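Local coordinates for haloacid dehalogenase-like hydrolase (Salmonella enterica subsp. enterica serovar Typhi, PDB 4EZE), which probably hydrolyses O-phosphoserine to serine and phosphate with magnesium as cofactor, as a SerB-type phosphatase of the haloacid dehalogenase superfamily, at residues 183-194 with 306-314. Residues are numbered along the deposited sequence; the frame is centred on the assembly and turned at random.
Sequences GLLTILPVIKAK and FELLLFLIE
L184 lies alongside F306, the two side chains pointing the same way, and its branch point CG approaches ring atom CD2 of F306 obliquely, at 3.4 Å. The same ring stacks with W287 and meets F113 of the parallel strand 110-113 edge-to-face, so the pair is seated against the Rossmann-like sheet of the HAD core, with the F306 side chain about 8 Å from that of D114, the predicted nucleophile. One turn along helix 184-193, I187 points toward 306-314. With CG1 anti to the backbone N (chi1 -155°), its two arms spread over the backbone of the 3-10 turn: CG2 rests 3.5 Å from the carbonyl O of F306, while CD1 comes within 3.5 Å of the carbonyl O of E307 and touches CB of L310. V190 and L310 follow, crossing at about a right angle with CG1 of V190 3.9 Å from CD1 of L310. The CD1 methyl of I313 packs against both CA of I191 and CG of K194. Beyond it, K194, bent at chi2 and chi3, crosses E314 and forms a salt bridge from NZ to OE1; the modelled separation is very short and its exact length doubtful. A water accepts from NZ of K194 and donates to OE2 of E314, which also takes the N-H of E316. Buried apolar packing thus mainly holds 306-314 to the helix, with the charged pair at the helix's C-terminal end.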
ATOM      1  N   GLY A 183      -9.923   2.896  -6.169  1.00 42.44           N
ATOM      2  CA  GLY A 183     -10.073   4.015  -5.231  1.00 37.21           C
ATOM      3  C   GLY A 183      -9.003   5.087  -5.405  1.00 37.56           C
ATOM      4  O   GLY A 183      -9.090   6.185  -4.822  1.00 46.55           O
ATOM      5  N   LEU A 184      -7.982   4.767  -6.192  1.00 43.07           N
ATOM      6  CA  LEU A 184      -6.828   5.661  -6.349  1.00 51.14           C
ATOM      7  C   LEU A 184      -7.182   6.871  -7.209  1.00 53.33           C
ATOM      8  O   LEU A 184      -6.754   7.985  -6.912  1.00 51.84           O
ATOM      9  CB  LEU A 184      -5.625   4.896  -6.900  1.00 51.84           C
ATOM     10  CG  LEU A 184      -4.991   4.006  -5.830  1.00 41.72           C
ATOM     11  CD1 LEU A 184      -4.079   2.937  -6.425  1.00 41.48           C
ATOM     12  CD2 LEU A 184      -4.199   4.874  -4.876  1.00 40.50           C
ATOM     13  N   LEU A 185      -7.998   6.663  -8.241  1.00 40.36           N
ATOM     14  CA  LEU A 185      -8.459   7.787  -9.049  1.00 56.56           C
ATOM     15  C   LEU A 185      -9.208   8.732  -8.152  1.00 48.91           C
ATOM     16  O   LEU A 185      -8.962   9.928  -8.149  1.00 46.57           O
ATOM     17  CB  LEU A 185      -9.371   7.346 -10.194  1.00 43.52           C
ATOM     18  CG  LEU A 185      -8.706   6.513 -11.285  1.00 53.03           C
ATOM     19  CD1 LEU A 185      -9.768   6.057 -12.275  1.00 50.77           C
ATOM     20  CD2 LEU A 185      -7.571   7.264 -11.983  1.00 32.82           C
ATOM     21  N   THR A 186     -10.120   8.199  -7.354  1.00 40.51           N
ATOM     22  CA  THR A 186     -10.826   9.087  -6.433  1.00 36.45           C
ATOM     23  C   THR A 186      -9.890   9.759  -5.422  1.00 60.03           C
ATOM     24  O   THR A 186      -9.998  10.957  -5.178  1.00 42.36           O
ATOM     25  CB  THR A 186     -11.927   8.367  -5.642  1.00 36.43           C
ATOM     26  OG1 THR A 186     -12.932   7.901  -6.544  1.00 48.95           O
ATOM     27  CG2 THR A 186     -12.548   9.351  -4.616  1.00 34.74           C
ATOM     28  N   ILE A 187      -8.964   9.007  -4.834  1.00 40.86           N
ATOM     29  CA  ILE A 187      -8.276   9.545  -3.651  1.00 48.15           C
ATOM     30  C   ILE A 187      -7.040  10.402  -3.969  1.00 41.28           C
ATOM     31  O   ILE A 187      -6.651  11.272  -3.180  1.00 44.00           O
ATOM     32  CB  ILE A 187      -7.952   8.438  -2.597  1.00 40.21           C
ATOM     33  CG1 ILE A 187      -7.830   9.069  -1.212  1.00 38.29           C
ATOM     34  CG2 ILE A 187      -6.690   7.670  -2.979  1.00 30.58           C
ATOM     35  CD1 ILE A 187      -9.111   9.768  -0.771  1.00 38.75           C
ATOM     36  N   LEU A 188      -6.436  10.173  -5.130  1.00 55.20           N
ATOM     37  CA  LEU A 188      -5.180  10.840  -5.499  1.00 39.22           C
ATOM     38  C   LEU A 188      -5.229  12.381  -5.549  1.00 55.16           C
ATOM     39  O   LEU A 188      -4.300  13.062  -5.126  1.00 47.86           O
ATOM     40  CB  LEU A 188      -4.698  10.326  -6.859  1.00 40.00           C
ATOM     41  CG  LEU A 188      -4.042   8.969  -6.778  1.00 53.52           C
ATOM     42  CD1 LEU A 188      -3.735   8.512  -8.194  1.00 49.61           C
ATOM     43  CD2 LEU A 188      -2.798   9.083  -5.896  1.00 40.78           C
ATOM     44  N   PRO A 189      -6.292  12.920  -6.127  1.00 42.28           N
ATOM     45  CA  PRO A 189      -6.526  14.362  -6.209  1.00 48.68           C
ATOM     46  C   PRO A 189      -6.745  14.934  -4.815  1.00 57.11           C
ATOM     47  O   PRO A 189      -6.401  16.081  -4.536  1.00 70.61           O
ATOM     48  CB  PRO A 189      -7.825  14.470  -7.031  1.00 53.47           C
ATOM     49  CG  PRO A 189      -8.014  13.132  -7.689  1.00 49.26           C
ATOM     50  CD  PRO A 189      -7.295  12.117  -6.854  1.00 51.58           C
ATOM     51  N   VAL A 190      -7.316  14.131  -3.937  1.00 57.84           N
ATOM     52  CA  VAL A 190      -7.564  14.557  -2.569  1.00 41.79           C
ATOM     53  C   VAL A 190      -6.260  14.598  -1.771  1.00 50.79           C
ATOM     54  O   VAL A 190      -6.034  15.496  -0.951  1.00 64.21           O
ATOM     55  CB  VAL A 190      -8.554  13.590  -1.926  1.00 50.56           C
ATOM     56  CG1 VAL A 190      -8.815  13.971  -0.479  1.00 47.98           C
ATOM     57  CG2 VAL A 190      -9.824  13.558  -2.777  1.00 40.34           C
ATOM     58  N   ILE A 191      -5.399  13.617  -2.016  1.00 45.95           N
ATOM     59  CA  ILE A 191      -4.089  13.564  -1.364  1.00 52.06           C
ATOM     60  C   ILE A 191      -3.337  14.854  -1.660  1.00 40.82           C
ATOM     61  O   ILE A 191      -2.721  15.470  -0.776  1.00 48.88           O
ATOM     62  CB  ILE A 191      -3.273  12.395  -1.929  1.00 48.97           C
ATOM     63  CG1 ILE A 191      -4.109  11.112  -1.895  1.00 65.81           C
ATOM     64  CG2 ILE A 191      -1.933  12.242  -1.207  1.00 42.37           C
ATOM     65  CD1 ILE A 191      -3.527  10.019  -1.039  1.00 62.94           C
ATOM     66  N   LYS A 192      -3.394  15.244  -2.929  1.00 59.29           N
ATOM     67  CA  LYS A 192      -2.768  16.463  -3.401  1.00 56.50           C
ATOM     68  C   LYS A 192      -3.433  17.677  -2.733  1.00 57.59           C
ATOM     69  O   LYS A 192      -2.739  18.535  -2.203  1.00 49.92           O
ATOM     70  CB  LYS A 192      -2.871  16.538  -4.926  1.00 61.59           C
ATOM     71  CG  LYS A 192      -2.053  17.651  -5.554  1.00 56.62           C
ATOM     72  CD  LYS A 192      -2.767  18.206  -6.774  1.00 70.84           C
ATOM     73  CE  LYS A 192      -2.153  17.673  -8.052  1.00 88.59           C
ATOM     74  NZ  LYS A 192      -0.770  18.199  -8.205  1.00 73.37           N
ATOM     75  N   ALA A 193      -4.770  17.731  -2.730  1.00 41.18           N
ATOM     76  CA  ALA A 193      -5.498  18.851  -2.120  1.00 45.33           C
ATOM     77  C   ALA A 193      -5.156  18.994  -0.663  1.00 61.31           C
ATOM     78  O   ALA A 193      -5.384  20.053  -0.088  1.00 77.49           O
ATOM     79  CB  ALA A 193      -7.013  18.712  -2.276  1.00 41.81           C
ATOM     80  N   LYS A 194      -4.627  17.932  -0.058  1.00 63.38           N
ATOM     81  CA  LYS A 194      -4.374  17.947   1.387  1.00 47.49           C
ATOM     82  C   LYS A 194      -2.916  18.223   1.654  1.00 48.27           C
ATOM     83  O   LYS A 194      -2.431  18.146   2.803  1.00 46.59           O
ATOM     84  CB  LYS A 194      -4.804  16.631   2.037  1.00 59.56           C
ATOM     85  CG  LYS A 194      -6.303  16.411   2.016  1.00 57.05           C
ATOM     86  CD  LYS A 194      -7.071  17.503   2.770  1.00 50.05           C
ATOM     87  CE  LYS A 194      -6.986  17.315   4.278  1.00 47.31           C
ATOM     88  NZ  LYS A 194      -8.128  17.922   5.023  1.00 53.46           N
ATOM     89  N   PHE A 306      -8.697   2.249  -2.006  1.00 47.07           N
ATOM     90  CA  PHE A 306      -7.854   3.290  -1.449  1.00 43.11           C
ATOM     91  C   PHE A 306      -8.641   4.590  -1.160  1.00 38.40           C
ATOM     92  O   PHE A 306      -8.094   5.551  -0.596  1.00 40.25           O
ATOM     93  CB  PHE A 306      -6.708   3.586  -2.408  1.00 40.12           C
ATOM     94  CG  PHE A 306      -5.557   2.636  -2.296  1.00 37.11           C
ATOM     95  CD1 PHE A 306      -4.716   2.671  -1.204  1.00 39.36           C
ATOM     96  CD2 PHE A 306      -5.302   1.727  -3.294  1.00 44.42           C
ATOM     97  CE1 PHE A 306      -3.647   1.789  -1.102  1.00 38.23           C
ATOM     98  CE2 PHE A 306      -4.222   0.863  -3.222  1.00 34.19           C
ATOM     99  CZ  PHE A 306      -3.383   0.894  -2.119  1.00 37.84           C
ATOM    100  N   GLU A 307      -9.910   4.645  -1.538  1.00 37.60           N
ATOM    101  CA  GLU A 307     -10.708   5.806  -1.124  1.00 34.54           C
ATOM    102  C   GLU A 307     -10.581   5.946   0.390  1.00 51.26           C
ATOM    103  O   GLU A 307     -10.559   7.069   0.914  1.00 61.71           O
ATOM    104  CB  GLU A 307     -12.165   5.702  -1.577  1.00 41.34           C
ATOM    105  CG  GLU A 307     -12.995   4.639  -0.849  1.00 38.79           C
ATOM    106  CD  GLU A 307     -12.760   3.243  -1.393  1.00 47.20           C
ATOM    107  OE1 GLU A 307     -11.854   3.108  -2.245  1.00 43.88           O
ATOM    108  OE2 GLU A 307     -13.486   2.288  -0.982  1.00 48.70           O
ATOM    109  N   LEU A 308     -10.447   4.813   1.088  1.00 43.57           N
ATOM    110  CA  LEU A 308     -10.379   4.811   2.568  1.00 44.20           C
ATOM    111  C   LEU A 308      -9.185   5.570   3.166  1.00 38.65           C
ATOM    112  O   LEU A 308      -9.209   5.915   4.335  1.00 41.23           O
ATOM    113  CB  LEU A 308     -10.400   3.387   3.145  1.00 43.44           C
ATOM    114  CG  LEU A 308     -11.579   2.429   2.922  1.00 43.10           C
ATOM    115  CD1 LEU A 308     -11.560   1.330   3.972  1.00 35.82           C
ATOM    116  CD2 LEU A 308     -12.910   3.152   2.982  1.00 40.15           C
ATOM    117  N   LEU A 309      -8.135   5.835   2.390  1.00 46.15           N
ATOM    118  CA  LEU A 309      -7.052   6.663   2.934  1.00 35.22           C
ATOM    119  C   LEU A 309      -7.585   8.025   3.423  1.00 38.34           C
ATOM    120  O   LEU A 309      -6.958   8.717   4.231  1.00 40.40           O
ATOM    121  CB  LEU A 309      -5.957   6.878   1.905  1.00 34.35           C
ATOM    122  CG  LEU A 309      -5.197   5.639   1.454  1.00 44.08           C
ATOM    123  CD1 LEU A 309      -4.242   6.054   0.360  1.00 39.94           C
ATOM    124  CD2 LEU A 309      -4.413   5.080   2.618  1.00 42.63           C
ATOM    125  N   LEU A 310      -8.750   8.433   2.948  1.00 40.83           N
ATOM    126  CA  LEU A 310      -9.317   9.656   3.514  1.00 35.65           C
ATOM    127  C   LEU A 310      -9.235   9.692   5.041  1.00 59.27           C
ATOM    128  O   LEU A 310      -8.856  10.716   5.619  1.00 53.26           O
ATOM    129  CB  LEU A 310     -10.767   9.830   3.094  1.00 41.94           C
ATOM    130  CG  LEU A 310     -11.243  11.250   3.416  1.00 55.35           C
ATOM    131  CD1 LEU A 310     -10.495  12.228   2.537  1.00 46.36           C
ATOM    132  CD2 LEU A 310     -12.732  11.370   3.203  1.00 35.61           C
ATOM    133  N   PHE A 311      -9.608   8.587   5.694  1.00 47.40           N
ATOM    134  CA  PHE A 311      -9.672   8.548   7.171  1.00 46.73           C
ATOM    135  C   PHE A 311      -8.352   8.810   7.864  1.00 46.38           C
ATOM    136  O   PHE A 311      -8.301   9.042   9.064  1.00 49.67           O
ATOM    137  CB  PHE A 311     -10.310   7.248   7.667  1.00 37.33           C
ATOM    138  CG  PHE A 311     -11.726   7.116   7.233  1.00 41.30           C
ATOM    139  CD1 PHE A 311     -12.041   6.398   6.085  1.00 46.14           C
ATOM    140  CD2 PHE A 311     -12.732   7.805   7.902  1.00 36.05           C
ATOM    141  CE1 PHE A 311     -13.347   6.308   5.639  1.00 32.13           C
ATOM    142  CE2 PHE A 311     -14.048   7.720   7.470  1.00 42.18           C
ATOM    143  CZ  PHE A 311     -14.360   6.974   6.338  1.00 45.73           C
ATOM    144  N   LEU A 312      -7.275   8.780   7.106  1.00 43.21           N
ATOM    145  CA  LEU A 312      -5.999   8.966   7.722  1.00 43.85           C
ATOM    146  C   LEU A 312      -5.413  10.331   7.353  1.00 45.87           C
ATOM    147  O   LEU A 312      -4.304  10.644   7.755  1.00 48.44           O
ATOM    148  CB  LEU A 312      -5.041   7.860   7.293  1.00 44.53           C
ATOM    149  CG  LEU A 312      -5.499   6.417   7.507  1.00 46.78           C
ATOM    150  CD1 LEU A 312      -4.615   5.525   6.658  1.00 46.38           C
ATOM    151  CD2 LEU A 312      -5.423   5.975   8.946  1.00 41.49           C
ATOM    152  N   ILE A 313      -6.136  11.138   6.585  1.00 54.82           N
ATOM    153  CA  ILE A 313      -5.580  12.438   6.214  1.00 57.53           C
ATOM    154  C   ILE A 313      -6.546  13.604   6.366  1.00 57.85           C
ATOM    155  O   ILE A 313      -6.115  14.757   6.369  1.00 47.03           O
ATOM    156  CB  ILE A 313      -4.993  12.431   4.792  1.00 53.61           C
ATOM    157  CG1 ILE A 313      -6.097  12.259   3.757  1.00 47.66           C
ATOM    158  CG2 ILE A 313      -3.954  11.323   4.659  1.00 46.34           C
ATOM    159  CD1 ILE A 313      -5.574  12.417   2.347  1.00 39.09           C
ATOM    160  N   GLU A 314      -7.835  13.303   6.494  1.00 43.58           N
ATOM    161  CA  GLU A 314      -8.876  14.326   6.708  1.00 42.33           C
ATOM    162  C   GLU A 314      -9.293  14.330   8.185  1.00 55.67           C
ATOM    163  O   GLU A 314      -9.710  13.308   8.715  1.00 52.93           O
ATOM    164  CB  GLU A 314     -10.098  14.058   5.823  1.00 46.77           C
ATOM    165  CG  GLU A 314     -11.264  15.020   6.051  1.00 41.17           C
ATOM    166  CD  GLU A 314     -10.792  16.475   6.163  1.00 65.40           C
ATOM    167  OE1 GLU A 314     -10.269  17.024   5.173  1.00 50.73           O
ATOM    168  OE2 GLU A 314     -10.936  17.082   7.240  1.00 66.66           O
TER
HETATM  169  O   HOH W   1      -7.853  17.833   7.774  1.00 58.52           O